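Local coordinates for YjbQ family protein (Sulfolobus solfataricus, PDB 1VPH) that is of unknown function but belongs to the UPF0047 (YjbQ) family and holds a potassium ion and a phosphate in this crystal, at residues C[57-61]-C[130-134]. Residues are numbered along the deposited sequence; the frame is centred on the assembly and turned at random.
Sequences HSTAA and LVELD. With PO4 (phosphate ion), chain L.
A phosphate-binding turn, His57-Ser58-Thr59, runs into an antiparallel strand pair, where outer strand 60-65 begins beside the central strand 127-132 of the chain's three-stranded sheet. Ala61 and Val131 form a hydrogen-bonded pair, CA atoms 4.9 Å apart: Ala61 N gives to Val131 O at 2.9 Å and Val131 N to Ala61 O at 2.7 Å. Ala60 and Glu132 follow as the non-hydrogen-bonded pair, CA to CA 4.8 Å. One longer hydrogen bond, Leu133 N to Thr59 O at 3.3 Å, joins the loops beyond the strand ends. Both alanines are extended, and a methyl is small enough to fit Ala60 against Arg140 and Ala61 against Leu107; Ala60 CB meets Leu130 CD1, and on the other face Ala61 CB meets Val131 CB, both at 4.2 Å.

Ser58 (phi/psi -100/-1) and Thr59 (-126/18) turn the chain so that consecutive amides converge on the anion. Ser58 N reaches phosphate O2 and Thr59 N phosphate O4, each at 3.0 Å. With chi1 in p, both hydroxyls join them, Ser58 OG to O2 at 2.7 Å and Thr59 OG1 to O4 at 2.8 Å; His57 ND1 donates to O3 at 3.0 Å. Arg137 and Arg140 complete the site.

Glu132 (chi1 t, chi2 p, chi3 86°) curls back along its own chain, OE2 accepting Asp134 N at 2.8 Å and salt-bridging Arg140, while OE1 hydrogen-bonds Thr24; Asp134 OD2 salt-bridges Arg137. Although the phosphate is probably from the crystallisation liquor, amides, hydroxyls, a histidine and arginines gathered at a strand's start are characteristic of an anion-binding pocket.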
loop_
_atom_site.group_PDB
_atom_site.type_symbol
_atom_site.label_atom_id
_atom_site.label_comp_id
_atom_site.label_asym_id
_atom_site.label_seq_id
_atom_site.Cartn_x
_atom_site.Cartn_y
_atom_site.Cartn_z
ATOM N N HIS C 57 -3.334 1.340 14.082
ATOM C CA HIS C 57 -2.353 1.987 14.927
ATOM C C HIS C 57 -1.682 2.987 14.019
ATOM O O HIS C 57 -1.523 2.727 12.833
ATOM C CB HIS C 57 -1.296 0.971 15.392
ATOM C CG HIS C 57 -1.790 -0.094 16.315
ATOM N ND1 HIS C 57 -2.229 0.174 17.588
ATOM C CD2 HIS C 57 -1.841 -1.443 16.174
ATOM C CE1 HIS C 57 -2.554 -0.958 18.187
ATOM N NE2 HIS C 57 -2.316 -1.957 17.354
ATOM N N SER C 58 -1.299 4.142 14.547
ATOM C CA SER C 58 -0.662 5.146 13.726
ATOM C C SER C 58 0.874 5.162 13.886
ATOM O O SER C 58 1.551 5.942 13.175
ATOM C CB SER C 58 -1.274 6.492 14.085
ATOM O OG SER C 58 -0.848 6.861 15.394
ATOM N N THR C 59 1.430 4.299 14.739
ATOM C CA THR C 59 2.883 4.241 14.948
ATOM C C THR C 59 3.441 2.820 14.746
ATOM O O THR C 59 4.555 2.485 15.153
ATOM C CB THR C 59 3.223 4.788 16.343
ATOM O OG1 THR C 59 2.650 3.963 17.334
ATOM C CG2 THR C 59 2.734 6.214 16.474
ATOM N N ALA C 60 2.637 2.011 14.077
ATOM C CA ALA C 60 3.032 0.731 13.576
ATOM C C ALA C 60 2.564 0.553 12.129
ATOM O O ALA C 60 1.733 1.326 11.601
ATOM C CB ALA C 60 2.489 -0.391 14.466
ATOM N N ALA C 61 3.136 -0.445 11.460
ATOM C CA ALA C 61 2.808 -0.700 10.065
ATOM C C ALA C 61 2.833 -2.195 9.779
ATOM O O ALA C 61 3.234 -2.994 10.623
ATOM C CB ALA C 61 3.779 0.046 9.114
ATOM N N LEU C 130 4.690 -7.314 11.308
ATOM C CA LEU C 130 4.309 -6.132 12.057
ATOM C C LEU C 130 5.542 -5.287 12.250
ATOM O O LEU C 130 6.612 -5.797 12.715
ATOM C CB LEU C 130 3.757 -6.534 13.431
ATOM C CG LEU C 130 3.572 -5.262 14.269
ATOM C CD1 LEU C 130 2.389 -4.489 13.703
ATOM C CD2 LEU C 130 3.367 -5.574 15.732
ATOM N N VAL C 131 5.449 -4.015 11.877
ATOM C CA VAL C 131 6.577 -3.096 12.064
ATOM C C VAL C 131 6.224 -2.220 13.263
ATOM O O VAL C 131 5.232 -1.493 13.231
ATOM C CB VAL C 131 6.856 -2.177 10.805
ATOM C CG1 VAL C 131 8.179 -1.388 11.024
ATOM C CG2 VAL C 131 6.891 -2.924 9.515
ATOM N N GLU C 132 6.995 -2.348 14.347
ATOM C CA GLU C 132 6.842 -1.508 15.510
ATOM C C GLU C 132 7.838 -0.393 15.423
ATOM O O GLU C 132 9.033 -0.657 15.161
ATOM C CB GLU C 132 7.147 -2.288 16.805
ATOM C CG GLU C 132 7.268 -1.405 18.025
ATOM C CD GLU C 132 5.914 -0.791 18.370
ATOM O OE1 GLU C 132 5.168 -1.479 19.077
ATOM O OE2 GLU C 132 5.596 0.335 17.911
ATOM N N LEU C 133 7.361 0.836 15.574
ATOM C CA LEU C 133 8.243 2.020 15.542
ATOM C C LEU C 133 8.218 2.846 16.797
ATOM O O LEU C 133 9.020 3.795 16.912
ATOM C CB LEU C 133 7.926 2.953 14.340
ATOM C CG LEU C 133 8.052 2.388 12.920
ATOM C CD1 LEU C 133 7.948 3.474 11.852
ATOM C CD2 LEU C 133 9.367 1.595 12.745
ATOM N N ASP C 134 7.338 2.502 17.726
ATOM C CA ASP C 134 7.187 3.219 18.993
ATOM C C ASP C 134 6.968 2.236 20.160
ATOM O O ASP C 134 6.138 2.467 21.034
ATOM C CB ASP C 134 6.028 4.226 18.898
ATOM C CG ASP C 134 6.015 5.246 20.049
ATOM O OD1 ASP C 134 7.082 5.724 20.476
ATOM O OD2 ASP C 134 4.932 5.621 20.511
HETATM P P PO4 L . -1.076 4.122 18.025
HETATM O O1 PO4 L . -0.488 4.682 19.256
HETATM O O2 PO4 L . -1.876 5.175 17.259
HETATM O O3 PO4 L . -2.114 3.070 18.350
HETATM O O4 PO4 L . -0.063 3.351 17.216
#